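HepC.19480.a.B1 (Helicobacter pylori, PDB 6MTZ) is of unknown function but probably belongs to the DHH family of metal-dependent phosphoesterases. Local coordinates at residues Val11-Gln25 / Ser28-Asn41. Numbering follows the deposited sequence.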
# COMPACT_ATOMS: atom_id res chain seq x y z
N VAL A 11 -0.64 15.91 -9.68
CA VAL A 11 -0.07 14.65 -10.15
C VAL A 11 -0.74 13.51 -9.41
O VAL A 11 -0.87 13.53 -8.18
CB VAL A 11 1.45 14.62 -9.95
CG1 VAL A 11 2.00 13.28 -10.39
CG2 VAL A 11 2.10 15.77 -10.72
N TYR A 12 -1.18 12.51 -10.17
CA TYR A 12 -1.72 11.27 -9.64
C TYR A 12 -0.79 10.14 -10.07
O TYR A 12 -0.65 9.87 -11.27
CB TYR A 12 -3.15 11.04 -10.14
CG TYR A 12 -4.10 12.08 -9.61
CD1 TYR A 12 -4.23 13.32 -10.23
CD2 TYR A 12 -4.84 11.84 -8.47
CE1 TYR A 12 -5.08 14.28 -9.73
CE2 TYR A 12 -5.71 12.79 -7.96
CZ TYR A 12 -5.82 14.01 -8.59
OH TYR A 12 -6.68 14.96 -8.08
N HIS A 13 -0.14 9.48 -9.10
CA HIS A 13 0.94 8.55 -9.41
C HIS A 13 0.60 7.15 -8.92
O HIS A 13 0.67 6.88 -7.71
CB HIS A 13 2.27 9.02 -8.83
CG HIS A 13 3.44 8.17 -9.23
ND1 HIS A 13 4.72 8.40 -8.76
CD2 HIS A 13 3.52 7.09 -10.04
CE1 HIS A 13 5.54 7.49 -9.26
NE2 HIS A 13 4.84 6.69 -10.04
N LEU A 14 0.30 6.26 -9.86
CA LEU A 14 0.02 4.85 -9.58
C LEU A 14 1.25 4.00 -9.88
O LEU A 14 1.81 4.08 -10.99
CB LEU A 14 -1.17 4.38 -10.40
CG LEU A 14 -1.37 2.87 -10.50
CD1 LEU A 14 -1.69 2.29 -9.11
CD2 LEU A 14 -2.43 2.52 -11.56
N SER A 15 1.65 3.16 -8.92
CA SER A 15 2.84 2.32 -9.07
C SER A 15 2.62 0.96 -8.42
O SER A 15 1.65 0.73 -7.69
CB SER A 15 4.10 2.99 -8.47
OG SER A 15 5.27 2.35 -8.95
N HIS A 16 3.56 0.04 -8.68
CA HIS A 16 3.50 -1.32 -8.14
C HIS A 16 3.83 -1.28 -6.64
O HIS A 16 3.93 -0.21 -6.04
CB HIS A 16 4.46 -2.21 -8.93
CG HIS A 16 4.27 -3.68 -8.70
ND1 HIS A 16 3.05 -4.30 -8.83
CD2 HIS A 16 5.15 -4.66 -8.38
CE1 HIS A 16 3.18 -5.60 -8.59
NE2 HIS A 16 4.45 -5.84 -8.32
N ILE A 17 4.05 -2.44 -6.03
CA ILE A 17 4.22 -2.52 -4.58
C ILE A 17 5.60 -2.99 -4.13
O ILE A 17 5.87 -2.94 -2.93
CB ILE A 17 3.15 -3.42 -3.92
CG1 ILE A 17 3.16 -4.81 -4.56
CG2 ILE A 17 1.78 -2.75 -3.99
CD1 ILE A 17 2.52 -5.85 -3.69
N ASP A 18 6.48 -3.45 -5.01
CA ASP A 18 7.75 -3.95 -4.48
C ASP A 18 8.75 -2.79 -4.38
O ASP A 18 8.36 -1.62 -4.41
CB ASP A 18 8.25 -5.11 -5.36
CG ASP A 18 8.40 -4.69 -6.81
OD1 ASP A 18 8.19 -3.50 -7.12
OD2 ASP A 18 8.71 -5.55 -7.65
N LEU A 19 10.05 -3.08 -4.26
CA LEU A 19 11.04 -2.02 -4.11
C LEU A 19 11.05 -1.09 -5.32
O LEU A 19 11.05 0.14 -5.18
CB LEU A 19 12.44 -2.62 -3.90
CG LEU A 19 13.62 -1.64 -4.02
CD1 LEU A 19 13.59 -0.61 -2.92
CD2 LEU A 19 14.98 -2.33 -4.00
N ASP A 20 11.09 -1.65 -6.53
CA ASP A 20 11.02 -0.83 -7.74
C ASP A 20 9.75 0.01 -7.73
O ASP A 20 9.77 1.22 -7.98
CB ASP A 20 11.10 -1.72 -8.99
CG ASP A 20 11.44 -0.94 -10.28
OD1 ASP A 20 11.80 0.25 -10.21
OD2 ASP A 20 11.37 -1.54 -11.38
N GLY A 21 8.62 -0.62 -7.38
CA GLY A 21 7.35 0.09 -7.40
C GLY A 21 7.30 1.27 -6.44
O GLY A 21 6.78 2.34 -6.79
N TYR A 22 7.80 1.09 -5.21
CA TYR A 22 7.74 2.19 -4.26
C TYR A 22 8.84 3.22 -4.49
O TYR A 22 8.63 4.41 -4.24
CB TYR A 22 7.79 1.68 -2.81
CG TYR A 22 6.45 1.25 -2.27
CD1 TYR A 22 5.47 2.19 -1.97
CD2 TYR A 22 6.15 -0.08 -2.08
CE1 TYR A 22 4.24 1.81 -1.49
CE2 TYR A 22 4.91 -0.48 -1.59
CZ TYR A 22 3.96 0.47 -1.30
OH TYR A 22 2.74 0.07 -0.81
N ALA A 23 10.02 2.79 -4.93
CA ALA A 23 11.08 3.75 -5.27
C ALA A 23 10.65 4.73 -6.37
O ALA A 23 11.09 5.90 -6.37
CB ALA A 23 12.33 2.98 -5.69
N CYS A 24 9.81 4.29 -7.31
CA CYS A 24 9.25 5.23 -8.29
C CYS A 24 8.60 6.41 -7.59
O CYS A 24 8.70 7.55 -8.04
CB CYS A 24 8.23 4.53 -9.19
SG CYS A 24 8.98 3.35 -10.33
N GLN A 25 7.92 6.15 -6.48
CA GLN A 25 7.17 7.19 -5.79
C GLN A 25 8.03 8.01 -4.85
O GLN A 25 7.72 9.19 -4.62
CB GLN A 25 6.00 6.55 -5.04
CG GLN A 25 4.98 5.98 -6.00
CD GLN A 25 3.91 5.17 -5.32
OE1 GLN A 25 4.17 4.46 -4.34
NE2 GLN A 25 2.69 5.26 -5.83
N SER A 28 9.23 10.39 -7.54
CA SER A 28 8.26 11.38 -7.99
C SER A 28 7.96 12.40 -6.92
O SER A 28 7.70 13.56 -7.24
CB SER A 28 6.96 10.72 -8.45
OG SER A 28 6.27 10.12 -7.38
N LYS A 29 7.99 12.00 -5.64
CA LYS A 29 7.76 12.99 -4.57
C LYS A 29 8.91 13.99 -4.47
O LYS A 29 8.73 15.06 -3.86
CB LYS A 29 7.57 12.30 -3.21
CG LYS A 29 6.18 11.72 -3.02
CD LYS A 29 6.19 10.53 -2.08
CE LYS A 29 5.76 10.95 -0.70
NZ LYS A 29 4.33 11.27 -0.71
N GLN A 30 10.06 13.70 -5.06
CA GLN A 30 11.13 14.69 -5.08
C GLN A 30 10.86 15.79 -6.10
O GLN A 30 11.53 16.83 -6.04
CB GLN A 30 12.47 14.01 -5.35
CG GLN A 30 12.88 13.05 -4.20
CD GLN A 30 13.39 13.79 -2.97
OE1 GLN A 30 14.17 14.74 -3.08
NE2 GLN A 30 12.94 13.36 -1.78
N PHE A 31 9.88 15.62 -6.99
CA PHE A 31 9.64 16.60 -8.04
C PHE A 31 8.33 17.35 -7.91
O PHE A 31 8.25 18.50 -8.34
CB PHE A 31 9.69 15.93 -9.42
CG PHE A 31 11.07 15.51 -9.83
CD1 PHE A 31 11.59 14.29 -9.42
CD2 PHE A 31 11.88 16.35 -10.58
CE1 PHE A 31 12.89 13.90 -9.77
CE2 PHE A 31 13.16 15.99 -10.93
CZ PHE A 31 13.68 14.75 -10.53
N PHE A 32 7.30 16.76 -7.30
CA PHE A 32 5.95 17.31 -7.40
C PHE A 32 5.45 17.72 -6.02
O PHE A 32 5.33 16.87 -5.13
CB PHE A 32 5.01 16.31 -8.05
CG PHE A 32 5.34 16.05 -9.48
CD1 PHE A 32 5.50 17.10 -10.36
CD2 PHE A 32 5.50 14.76 -9.94
CE1 PHE A 32 5.81 16.87 -11.68
CE2 PHE A 32 5.81 14.52 -11.26
CZ PHE A 32 5.97 15.58 -12.13
N LYS A 33 5.16 19.02 -5.87
CA LYS A 33 4.59 19.54 -4.64
C LYS A 33 3.16 19.05 -4.43
O LYS A 33 2.74 18.84 -3.29
CB LYS A 33 4.63 21.07 -4.66
N ASN A 34 2.39 18.88 -5.51
CA ASN A 34 1.00 18.45 -5.42
C ASN A 34 0.87 17.08 -6.07
O ASN A 34 0.70 16.99 -7.29
CB ASN A 34 0.09 19.47 -6.08
CG ASN A 34 0.52 20.89 -5.82
OD1 ASN A 34 0.80 21.65 -6.75
ND2 ASN A 34 0.59 21.27 -4.54
N ILE A 35 0.96 16.03 -5.25
CA ILE A 35 0.95 14.65 -5.74
C ILE A 35 0.19 13.75 -4.78
O ILE A 35 0.36 13.82 -3.56
CB ILE A 35 2.39 14.11 -5.95
CG1 ILE A 35 2.35 12.67 -6.45
CG2 ILE A 35 3.20 14.22 -4.67
CD1 ILE A 35 3.70 12.17 -7.01
N GLN A 36 -0.67 12.89 -5.34
CA GLN A 36 -1.33 11.81 -4.61
C GLN A 36 -0.89 10.48 -5.21
O GLN A 36 -0.95 10.30 -6.43
CB GLN A 36 -2.85 11.96 -4.68
CG GLN A 36 -3.62 10.78 -4.07
CD GLN A 36 -3.39 10.63 -2.58
OE1 GLN A 36 -3.80 11.49 -1.80
NE2 GLN A 36 -2.71 9.56 -2.19
N CYS A 37 -0.45 9.56 -4.35
CA CYS A 37 0.08 8.29 -4.81
C CYS A 37 -0.92 7.16 -4.58
O CYS A 37 -1.79 7.22 -3.71
CB CYS A 37 1.39 7.95 -4.09
SG CYS A 37 2.77 8.99 -4.53
N TYR A 38 -0.77 6.11 -5.39
CA TYR A 38 -1.63 4.94 -5.37
C TYR A 38 -0.76 3.73 -5.69
O TYR A 38 0.21 3.84 -6.44
CB TYR A 38 -2.75 5.03 -6.41
CG TYR A 38 -3.63 6.26 -6.33
CD1 TYR A 38 -3.20 7.48 -6.84
CD2 TYR A 38 -4.91 6.20 -5.77
CE1 TYR A 38 -3.99 8.60 -6.79
CE2 TYR A 38 -5.71 7.33 -5.71
CZ TYR A 38 -5.24 8.53 -6.23
OH TYR A 38 -6.00 9.67 -6.20
N ASN A 39 -1.12 2.58 -5.14
CA ASN A 39 -0.36 1.37 -5.41
C ASN A 39 -1.29 0.21 -5.69
O ASN A 39 -2.42 0.16 -5.19
CB ASN A 39 0.58 1.03 -4.25
CG ASN A 39 1.60 2.14 -4.00
OD1 ASN A 39 1.29 3.17 -3.39
ND2 ASN A 39 2.82 1.94 -4.47
N ALA A 40 -0.79 -0.72 -6.49
CA ALA A 40 -1.56 -1.88 -6.91
C ALA A 40 -0.60 -3.04 -7.10
O ALA A 40 0.54 -2.85 -7.54
CB ALA A 40 -2.33 -1.58 -8.21
N ASN A 41 -1.05 -4.23 -6.73
CA ASN A 41 -0.25 -5.42 -6.99
C ASN A 41 -0.72 -6.04 -8.30
O ASN A 41 -0.10 -5.82 -9.34
CB ASN A 41 -0.35 -6.41 -5.83
CG ASN A 41 0.57 -7.59 -6.00
OD1 ASN A 41 1.43 -7.60 -6.88
ND2 ASN A 41 0.41 -8.60 -5.15
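V11 meets F32 end-on: its CG2 methyl sits over the middle of the ring, 3.6 Å from the centroid and 14° off the normal, a CH-pi contact, while CB of F31 lies over the opposite face. CG1, anti to the backbone N (chi1 178°), lies 3.9 Å from CD1 of I35. The other end of the interface is polar and turns on N39. Its ND2 spends two bonds inside the segments: one goes to H16 O at 2.9 Å, close to the amide plane of N39, and the other to Q25 OE1, also 2.9 Å, reaching that oxygen from above its carbonyl plane, the two amides nearly perpendicular. The same ND2 lies over one face of the Y22 ring, 3.3 Å from CE1, and OD1 is taken by R194 of helix 190-203, so both ends of this buried amide are used. Q25 reaches from the helix to the strands with its chain extended beyond CG, and its NE2 donates to H13 O, adding a weak bond to Y38 O. H13 O thus accepts from NE2 on one face and from Y38 N on the other. Nearby, H13 ND1 and S28 OG share a 2.7 Å hydrogen bond that ties strand to helix. V11-S15 and I35-N39 run parallel, their axes crossing at -20°, joined by a ladder of backbone bonds. Strand, helix 19-29 and edge strand form a beta-alpha-beta crossover, opening the parallel sheet of what is probably a DHH domain; the S15-D20 sequence, running from the strand end into the helix, resembles that family's signature.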